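Local coordinates for beta-glucuronidase (uncultured Clostridium sp., PDB 6U7J), which hydrolyses beta-D-glucuronides to release glucuronic acid, and is a family 2 glycosyl hydrolase studied among gut microbial enzymes that reactivate estrogens, at residues Ile360-Ala365 against Ile414-His419; Gly356-Asp361 against Cys408-Ser413; Cys466-Phe471 against Val504-Ala509. All coordinates share one frame; numbering follows the deposited sequence.

Contact 1: Ile360-Ala365 against Ile414-His419; sequences IDEVPA and ITNEPH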
loop_
_atom_site.group_PDB
_atom_site.type_symbol
_atom_site.label_atom_id
_atom_site.label_comp_id
_atom_site.label_asym_id
_atom_site.label_seq_id
_atom_site.Cartn_x
_atom_site.Cartn_y
_atom_site.Cartn_z
ATOM N N ILE B 360 2.931 -34.124 3.161
ATOM C CA ILE B 360 3.450 -34.740 1.949
ATOM C C ILE B 360 4.892 -34.265 1.816
ATOM O O ILE B 360 5.144 -33.065 1.669
ATOM C CB ILE B 360 2.616 -34.366 0.710
ATOM C CG1 ILE B 360 1.163 -34.815 0.850
ATOM C CG2 ILE B 360 3.206 -34.988 -0.557
ATOM C CD1 ILE B 360 0.261 -34.254 -0.262
ATOM N N ASP B 361 5.834 -35.199 1.886
ATOM C CA ASP B 361 7.271 -34.926 1.896
ATOM C C ASP B 361 7.851 -35.052 0.486
ATOM O O ASP B 361 7.716 -36.105 -0.154
ATOM C CB ASP B 361 7.950 -35.918 2.840
ATOM C CG ASP B 361 9.152 -35.347 3.560
ATOM O OD1 ASP B 361 9.685 -34.275 3.175
ATOM O OD2 ASP B 361 9.587 -36.018 4.512
ATOM N N GLU B 362 8.530 -33.998 0.013
ATOM C CA GLU B 362 8.877 -33.872 -1.401
ATOM C C GLU B 362 10.373 -33.632 -1.608
ATOM O O GLU B 362 10.990 -32.860 -0.867
ATOM C CB GLU B 362 8.075 -32.731 -2.048
ATOM C CG GLU B 362 8.161 -32.672 -3.575
ATOM C CD GLU B 362 7.204 -31.642 -4.182
ATOM O OE1 GLU B 362 6.041 -32.015 -4.489
ATOM O OE2 GLU B 362 7.611 -30.457 -4.337
ATOM N N VAL B 363 10.948 -34.276 -2.631
ATOM C CA VAL B 363 12.359 -34.074 -2.988
ATOM C C VAL B 363 12.488 -32.942 -4.007
ATOM O O VAL B 363 11.524 -32.640 -4.721
ATOM C CB VAL B 363 13.004 -35.369 -3.527
ATOM C CG1 VAL B 363 13.130 -36.411 -2.411
ATOM C CG2 VAL B 363 12.251 -35.912 -4.740
ATOM N N PRO B 364 13.655 -32.301 -4.138
ATOM C CA PRO B 364 13.740 -31.127 -5.018
ATOM C C PRO B 364 13.887 -31.463 -6.496
ATOM O O PRO B 364 14.662 -30.818 -7.210
ATOM C CB PRO B 364 14.975 -30.378 -4.498
ATOM C CG PRO B 364 15.549 -31.234 -3.353
ATOM C CD PRO B 364 14.944 -32.595 -3.493
ATOM N N ALA B 365 13.136 -32.453 -6.968
ATOM C CA ALA B 365 13.071 -32.779 -8.393
ATOM C C ALA B 365 12.084 -31.843 -9.102
ATOM O O ALA B 365 11.033 -32.237 -9.612
ATOM C CB ALA B 365 12.688 -34.241 -8.570
ATOM N N ILE B 414 7.737 -37.286 -5.462
ATOM C CA ILE B 414 9.058 -37.526 -6.030
ATOM C C ILE B 414 9.453 -36.484 -7.054
ATOM O O ILE B 414 10.605 -36.508 -7.524
ATOM C CB ILE B 414 9.140 -38.927 -6.670
ATOM C CG1 ILE B 414 8.148 -39.021 -7.821
ATOM C CG2 ILE B 414 8.876 -40.002 -5.615
ATOM C CD1 ILE B 414 8.424 -40.167 -8.768
ATOM N N THR B 415 8.539 -35.584 -7.426
ATOM C CA THR B 415 8.786 -34.584 -8.450
ATOM C C THR B 415 7.645 -33.573 -8.449
ATOM O O THR B 415 6.499 -33.892 -8.104
ATOM C CB THR B 415 8.935 -35.225 -9.840
ATOM O OG1 THR B 415 9.355 -34.244 -10.787
ATOM C CG2 THR B 415 7.626 -35.839 -10.312
ATOM N N ASN B 416 7.973 -32.346 -8.827
ATOM C CA ASN B 416 6.976 -31.302 -8.998
ATOM C C ASN B 416 7.030 -30.817 -10.436
ATOM O O ASN B 416 8.061 -30.292 -10.878
ATOM C CB ASN B 416 7.193 -30.146 -8.015
ATOM C CG ASN B 416 6.189 -29.034 -8.207
ATOM O OD1 ASN B 416 5.065 -29.096 -7.702
ATOM N ND2 ASN B 416 6.586 -28.011 -8.946
ATOM N N GLU B 417 5.945 -31.047 -11.173
ATOM C CA GLU B 417 5.744 -30.497 -12.506
ATOM C C GLU B 417 6.875 -30.830 -13.514
ATOM O O GLU B 417 7.417 -29.972 -14.142
ATOM C CB GLU B 417 5.572 -28.984 -12.431
ATOM C CG GLU B 417 4.318 -28.525 -11.668
ATOM C CD GLU B 417 3.997 -27.030 -11.880
ATOM O OE1 GLU B 417 4.888 -26.254 -12.284
ATOM O OE2 GLU B 417 2.843 -26.632 -11.635
ATOM N N PRO B 418 7.194 -32.126 -13.659
ATOM C CA PRO B 418 8.129 -32.500 -14.726
ATOM C C PRO B 418 7.419 -32.442 -16.067
ATOM O O PRO B 418 6.195 -32.518 -16.155
ATOM C CB PRO B 418 8.513 -33.943 -14.365
ATOM C CG PRO B 418 7.247 -34.487 -13.766
ATOM C CD PRO B 418 6.606 -33.317 -13.015
ATOM N N HIS B 419 8.212 -32.307 -17.130
ATOM C CA HIS B 419 7.646 -32.300 -18.480
ATOM C C HIS B 419 7.352 -33.745 -18.880
ATOM O O HIS B 419 8.026 -34.357 -19.711
ATOM C CB HIS B 419 8.590 -31.620 -19.458
ATOM C CG HIS B 419 7.934 -31.240 -20.750
ATOM N ND1 HIS B 419 8.525 -31.444 -21.979
ATOM C CD2 HIS B 419 6.734 -30.663 -21.003
ATOM C CE1 HIS B 419 7.718 -31.012 -22.931
ATOM N NE2 HIS B 419 6.624 -30.537 -22.366
HETATM O O HOH W 1 10.280 -31.092 -12.545
#

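Contact 2: Gly356-Asp361 against Cys408-Ser413; sequences GIVVID and CVVMWS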
loop_
_atom_site.group_PDB
_atom_site.type_symbol
_atom_site.label_atom_id
_atom_site.label_comp_id
_atom_site.label_asym_id
_atom_site.label_seq_id
_atom_site.Cartn_x
_atom_site.Cartn_y
_atom_site.Cartn_z
ATOM N N GLY B 356 0.286 -33.059 15.202
ATOM C CA GLY B 356 -0.643 -33.894 14.466
ATOM C C GLY B 356 -0.964 -33.408 13.071
ATOM O O GLY B 356 -2.081 -33.636 12.589
ATOM N N ILE B 357 -0.013 -32.756 12.393
ATOM C CA ILE B 357 -0.234 -32.242 11.045
ATOM C C ILE B 357 0.247 -33.278 10.035
ATOM O O ILE B 357 1.310 -33.880 10.193
ATOM C CB ILE B 357 0.476 -30.888 10.852
ATOM C CG1 ILE B 357 -0.151 -29.808 11.752
ATOM C CG2 ILE B 357 0.427 -30.444 9.387
ATOM C CD1 ILE B 357 0.788 -28.620 12.057
ATOM N N VAL B 358 -0.530 -33.486 8.993
ATOM C CA VAL B 358 -0.214 -34.486 7.979
ATOM C C VAL B 358 0.615 -33.828 6.883
ATOM O O VAL B 358 0.322 -32.707 6.463
ATOM C CB VAL B 358 -1.510 -35.105 7.426
ATOM C CG1 VAL B 358 -1.232 -35.926 6.206
ATOM C CG2 VAL B 358 -2.181 -35.952 8.508
ATOM N N VAL B 359 1.665 -34.506 6.420
ATOM C CA VAL B 359 2.655 -33.880 5.555
ATOM C C VAL B 359 2.877 -34.756 4.328
ATOM O O VAL B 359 2.949 -35.984 4.431
ATOM C CB VAL B 359 3.970 -33.628 6.326
ATOM C CG1 VAL B 359 5.067 -33.126 5.423
ATOM C CG2 VAL B 359 3.735 -32.640 7.448
ATOM N N ILE B 360 2.931 -34.124 3.161
ATOM C CA ILE B 360 3.450 -34.740 1.949
ATOM C C ILE B 360 4.892 -34.265 1.816
ATOM O O ILE B 360 5.144 -33.065 1.669
ATOM C CB ILE B 360 2.616 -34.366 0.710
ATOM C CG1 ILE B 360 1.163 -34.815 0.850
ATOM C CG2 ILE B 360 3.206 -34.988 -0.557
ATOM C CD1 ILE B 360 0.261 -34.254 -0.262
ATOM N N ASP B 361 5.834 -35.199 1.886
ATOM C CA ASP B 361 7.271 -34.926 1.896
ATOM C C ASP B 361 7.851 -35.052 0.486
ATOM O O ASP B 361 7.716 -36.105 -0.154
ATOM C CB ASP B 361 7.950 -35.918 2.840
ATOM C CG ASP B 361 9.152 -35.347 3.560
ATOM O OD1 ASP B 361 9.685 -34.275 3.175
ATOM O OD2 ASP B 361 9.587 -36.018 4.512
ATOM N N CYS B 408 4.217 -38.006 10.890
ATOM C CA CYS B 408 3.496 -36.971 10.152
ATOM C C CYS B 408 3.598 -37.202 8.631
ATOM O O CYS B 408 2.663 -36.848 7.906
ATOM C CB CYS B 408 3.972 -35.570 10.579
ATOM S SG CYS B 408 5.659 -35.172 10.010
ATOM N N VAL B 409 4.654 -37.869 8.155
ATOM C CA VAL B 409 4.806 -38.092 6.723
ATOM C C VAL B 409 3.899 -39.233 6.271
ATOM O O VAL B 409 4.108 -40.385 6.652
ATOM C CB VAL B 409 6.258 -38.380 6.351
ATOM C CG1 VAL B 409 6.384 -38.780 4.868
ATOM C CG2 VAL B 409 7.095 -37.165 6.654
ATOM N N VAL B 410 2.890 -38.932 5.442
ATOM C CA VAL B 410 2.008 -39.987 4.958
ATOM C C VAL B 410 2.188 -40.266 3.482
ATOM O O VAL B 410 1.548 -41.199 2.959
ATOM C CB VAL B 410 0.532 -39.691 5.276
ATOM C CG1 VAL B 410 0.380 -39.389 6.771
ATOM C CG2 VAL B 410 -0.005 -38.546 4.392
ATOM N N MET B 411 3.057 -39.534 2.794
ATOM C CA MET B 411 3.198 -39.746 1.363
ATOM C C MET B 411 4.482 -39.077 0.888
ATOM O O MET B 411 4.892 -38.054 1.440
ATOM C CB MET B 411 1.974 -39.194 0.610
ATOM C CG MET B 411 1.974 -39.468 -0.896
ATOM S SD MET B 411 0.320 -39.428 -1.651
ATOM C CE MET B 411 -0.215 -37.774 -1.224
ATOM N N TRP B 412 5.124 -39.683 -0.120
ATOM C CA TRP B 412 6.312 -39.119 -0.748
ATOM C C TRP B 412 5.909 -38.531 -2.087
ATOM O O TRP B 412 5.261 -39.209 -2.887
ATOM C CB TRP B 412 7.417 -40.160 -0.988
ATOM C CG TRP B 412 7.841 -40.966 0.209
ATOM C CD1 TRP B 412 7.611 -42.283 0.413
ATOM C CD2 TRP B 412 8.595 -40.511 1.344
ATOM N NE1 TRP B 412 8.140 -42.680 1.614
ATOM C CE2 TRP B 412 8.751 -41.614 2.209
ATOM C CE3 TRP B 412 9.134 -39.274 1.723
ATOM C CZ2 TRP B 412 9.424 -41.526 3.429
ATOM C CZ3 TRP B 412 9.800 -39.183 2.935
ATOM C CH2 TRP B 412 9.943 -40.305 3.773
ATOM N N SER B 413 6.305 -37.289 -2.340
ATOM C CA SER B 413 6.198 -36.723 -3.672
ATOM C C SER B 413 7.590 -36.698 -4.275
ATOM O O SER B 413 8.514 -36.146 -3.674
ATOM C CB SER B 413 5.595 -35.316 -3.654
ATOM O OG SER B 413 5.810 -34.694 -4.902
#

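Contact 3: Cys466-Phe471 against Val504-Ala509; sequences CINRYF and VTEYGA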
loop_
_atom_site.group_PDB
_atom_site.type_symbol
_atom_site.label_atom_id
_atom_site.label_comp_id
_atom_site.label_asym_id
_atom_site.label_seq_id
_atom_site.Cartn_x
_atom_site.Cartn_y
_atom_site.Cartn_z
ATOM N N CYS B 466 -1.838 -36.060 -8.454
ATOM C CA CYS B 466 -1.732 -34.705 -7.916
ATOM C C CYS B 466 -1.598 -33.750 -9.096
ATOM O O CYS B 466 -0.685 -33.912 -9.915
ATOM C CB CYS B 466 -0.520 -34.604 -6.989
ATOM S SG CYS B 466 -0.741 -35.433 -5.402
ATOM N N ILE B 467 -2.495 -32.773 -9.201
ATOM C CA ILE B 467 -2.477 -31.851 -10.330
ATOM C C ILE B 467 -2.382 -30.412 -9.836
ATOM O O ILE B 467 -3.012 -30.032 -8.839
ATOM C CB ILE B 467 -3.704 -32.037 -11.255
ATOM C CG1 ILE B 467 -5.003 -31.596 -10.562
ATOM C CG2 ILE B 467 -3.805 -33.493 -11.703
ATOM C CD1 ILE B 467 -6.218 -31.638 -11.462
ATOM N N ASN B 468 -1.564 -29.627 -10.535
ATOM C CA ASN B 468 -1.418 -28.196 -10.312
ATOM C C ASN B 468 -2.216 -27.478 -11.397
ATOM O O ASN B 468 -1.888 -27.582 -12.584
ATOM C CB ASN B 468 0.052 -27.776 -10.365
ATOM C CG ASN B 468 0.864 -28.301 -9.180
ATOM O OD1 ASN B 468 0.320 -28.894 -8.246
ATOM N ND2 ASN B 468 2.176 -28.070 -9.214
ATOM N N ARG B 469 -3.256 -26.757 -10.997
ATOM C CA ARG B 469 -4.217 -26.241 -11.960
ATOM C C ARG B 469 -4.586 -24.823 -11.581
ATOM O O ARG B 469 -4.976 -24.570 -10.439
ATOM C CB ARG B 469 -5.471 -27.124 -12.011
ATOM C CG ARG B 469 -5.299 -28.372 -12.882
ATOM C CD ARG B 469 -4.965 -27.964 -14.293
ATOM N NE ARG B 469 -4.691 -29.072 -15.198
ATOM C CZ ARG B 469 -3.469 -29.413 -15.599
ATOM N NH1 ARG B 469 -2.410 -28.745 -15.146
ATOM N NH2 ARG B 469 -3.300 -30.413 -16.463
ATOM N N TYR B 470 -4.482 -23.910 -12.541
ATOM C CA TYR B 470 -4.668 -22.490 -12.305
ATOM C C TYR B 470 -5.690 -21.924 -13.279
ATOM O O TYR B 470 -5.460 -20.925 -13.973
ATOM C CB TYR B 470 -3.343 -21.753 -12.420
ATOM C CG TYR B 470 -2.354 -22.094 -11.348
ATOM C CD1 TYR B 470 -2.360 -21.410 -10.146
ATOM C CD2 TYR B 470 -1.395 -23.090 -11.538
ATOM C CE1 TYR B 470 -1.453 -21.684 -9.162
ATOM C CE2 TYR B 470 -0.456 -23.381 -10.544
ATOM C CZ TYR B 470 -0.500 -22.668 -9.357
ATOM O OH TYR B 470 0.389 -22.916 -8.350
ATOM N N PHE B 471 -6.838 -22.586 -13.354
ATOM C CA PHE B 471 -7.953 -22.016 -14.084
ATOM C C PHE B 471 -8.369 -20.705 -13.432
ATOM O O PHE B 471 -8.440 -20.596 -12.207
ATOM C CB PHE B 471 -9.105 -23.014 -14.131
ATOM C CG PHE B 471 -8.797 -24.246 -14.960
ATOM C CD1 PHE B 471 -8.559 -24.140 -16.324
ATOM C CD2 PHE B 471 -8.735 -25.497 -14.378
ATOM C CE1 PHE B 471 -8.274 -25.270 -17.091
ATOM C CE2 PHE B 471 -8.457 -26.626 -15.139
ATOM C CZ PHE B 471 -8.233 -26.512 -16.493
ATOM N N VAL B 504 -5.862 -31.720 -5.716
ATOM C CA VAL B 504 -5.465 -30.499 -6.415
ATOM C C VAL B 504 -4.382 -29.873 -5.545
ATOM O O VAL B 504 -4.665 -29.252 -4.514
ATOM C CB VAL B 504 -6.638 -29.547 -6.659
ATOM C CG1 VAL B 504 -6.147 -28.294 -7.417
ATOM C CG2 VAL B 504 -7.754 -30.237 -7.464
ATOM N N THR B 505 -3.128 -30.095 -5.925
ATOM C CA THR B 505 -2.018 -29.721 -5.057
ATOM C C THR B 505 -1.672 -28.239 -5.149
ATOM O O THR B 505 -0.939 -27.742 -4.285
ATOM C CB THR B 505 -0.782 -30.580 -5.376
ATOM O OG1 THR B 505 -0.697 -30.813 -6.789
ATOM C CG2 THR B 505 -0.840 -31.940 -4.637
ATOM N N GLU B 506 -2.196 -27.527 -6.147
ATOM C CA GLU B 506 -1.941 -26.101 -6.330
ATOM C C GLU B 506 -3.103 -25.492 -7.103
ATOM O O GLU B 506 -3.563 -26.069 -8.096
ATOM C CB GLU B 506 -0.628 -25.830 -7.099
ATOM C CG GLU B 506 0.672 -26.143 -6.346
ATOM C CD GLU B 506 1.925 -25.733 -7.118
ATOM O OE1 GLU B 506 1.823 -24.854 -7.996
ATOM O OE2 GLU B 506 3.020 -26.296 -6.859
ATOM N N TYR B 507 -3.554 -24.321 -6.653
ATOM C CA TYR B 507 -4.469 -23.448 -7.384
ATOM C C TYR B 507 -4.553 -22.119 -6.639
ATOM O O TYR B 507 -4.389 -22.081 -5.418
ATOM C CB TYR B 507 -5.860 -24.089 -7.527
ATOM C CG TYR B 507 -6.641 -24.304 -6.240
ATOM C CD1 TYR B 507 -6.209 -25.195 -5.263
ATOM C CD2 TYR B 507 -7.860 -23.649 -6.033
ATOM C CE1 TYR B 507 -6.950 -25.399 -4.097
ATOM C CE2 TYR B 507 -8.605 -23.843 -4.879
ATOM C CZ TYR B 507 -8.158 -24.725 -3.921
ATOM O OH TYR B 507 -8.903 -24.918 -2.775
ATOM N N GLY B 508 -4.800 -21.034 -7.366
ATOM C CA GLY B 508 -4.842 -19.736 -6.703
ATOM C C GLY B 508 -4.556 -18.597 -7.675
ATOM O O GLY B 508 -4.637 -18.764 -8.891
ATOM N N ALA B 509 -4.219 -17.439 -7.104
ATOM C CA ALA B 509 -4.136 -16.207 -7.882
ATOM C C ALA B 509 -3.258 -15.201 -7.149
ATOM O O ALA B 509 -3.360 -15.070 -5.928
ATOM C CB ALA B 509 -5.535 -15.621 -8.115
HETATM O O HOH W 2 -6.430 -20.645 -10.186
#

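Contact 1: Ile360-Ala365 against Ile414-His419
At the C-terminal rim of the TIM barrel, where strands 358-362 and 409-416 give way to loops, Ala365 meets Thr415 and Asn416. Ala365 O accepts two hydrogen bonds: Thr415 OG1 donates at 2.9 Å, lying in the carbonyl plane, and Asn416 N donates at 3.2 Å from above that plane. The hydroxyl gets there because it is anti to its own backbone N (chi1 -172°). A water 2.9 Å from Asn416 O also lies beside Ala365 O. One residue back, Ile414 O is flanked by two methyls, Val363 CG2 and Ala365 CB, each 3.3 Å away, while His392 NE2 supplies its hydrogen bond. The extended Glu362 side chain passes obliquely across that of Asn416, OE2 standing 3.7 Å from Asn416 CB. The carboxylate is held elsewhere: OE1 by Arg338 and Ser413, OE2 by His341. Asn416, Glu417 and Pro418 form the Asn-Glu-Pro sequence at the end of the fourth barrel strand, consistent with Glu417 being the acid/base, as in clan GH-A relatives. Helix 386-403 packs on Val363 and Ala365, helix 424-439 receives Ile414 and Thr415, and Asn416 OD1 reaches Thr448 of strand 445-449.

Contact 2: Gly356-Asp361 against Cys408-Ser413
Ser413 N donates to Asp361 O at 2.9 Å, with an N-H...O angle of 164°, and Trp412 CA adds a CA-H...O contact to the same oxygen. Asp361 N in turn donates to Met411 O; further back, Val359 N donates to Cys408 O while Val359 O accepts from Val410 N. These bonds make 358-361 and 409-413 adjacent parallel strands of the TIM barrel, their axes 4.8 Å apart and inclined by 21°. The pairing steps on by one residue between Val359-Val409 and Asp361-Trp412, and Val410, with psi near -2°, lies at the step. Phe301 of strand 297-305 touches Val358, Ile360 and Val410. There Val358 CG1 presses on Val410 CG2 at 3.4 Å, tighter than usual for two methyls; that CG2 sits in the crowded position between its backbone N and carbonyl carbon. Met411 bends at its third torsion, and its CE ends 3.7 Å from Ile360 CD1. On the opposite face of the sheet, where helix 346-355 packs, the Asp361 carboxylate runs beside the Trp412 ring: OD2 is 3.5 Å from Trp412 CZ3 and 3.5 Å from Val409 CG2. Asp403 brings a second carboxylate close to this buried OD2, which would probably favour protonation of one of the pair. Val409 CG1 lies 3.9 Å above one face of the indole, offset toward its rim, while Trp412 NE1 bonds to Asp440.

Contact 3: Cys466-Phe471 against Val504-Ala509
Strands 466-468 and 504-506 run parallel at 4.6 Å between axes, crossing at -41°, and a beta bulge shifts the register by one between the pairs Ile467-Val504 and Asn468-Glu506. They are the two strands of a beta-alpha-beta unit of the TIM barrel, joined through helix 480-498. Thr505 N donates to Ile467 O, and beyond the bulge Arg469 N bonds almost straight to Glu506 O at 3.0 Å. Thr505 also turns its hydroxyl (chi1 37°) onto Asn468, its OG1 donating to Asn468 OD1 at 2.6 Å, while its CG2 rests on Cys466 CB at 3.6 Å. The Asn468 amide stacks against the Glu506 carboxylate, the planes 25° apart and Asn468 CG 3.5 Å from Glu506 CD. Asn468 ND2 bonds to Glu417, and Arg338 forms a salt bridge with Glu506 OE2. Such surroundings, and the position at the end of the seventh strand, are consistent with Glu506 being the nucleophile, as in clan GH-A relatives. Glu506 OE1 lies near the plane of the Tyr470 ring, at its edge; Tyr470 OH donates to this OE1, although the modelled 2.4 Å is doubtfully short. Further along the same ring, Tyr470 CD1 comes 3.7 Å from Gly508 O.

From the N terminus, the chain enters strand 358-362, passes through helix 386-403 and returns as strand 409-416. Contacts 2 and 1 close this same crossover in succession; because the strands are parallel, their loops overlap and interleave, and the two segments on strand 358-362 share Ile360 and Asp361. The backbone bond of Val363 N with Ser413 O, probable at 3.2 Å, runs from one to the other. Contact 3 opens later, closing its own loop through helix 480-498, in series with the others. The intervening strand 445-449 carries the barrel wall from 409-416 to 465-468. At the rim, the Glu417 carboxylate of contact 1 reaches the Asn468 amide of contact 3, whereas contact 2 touches contact 3 nowhere.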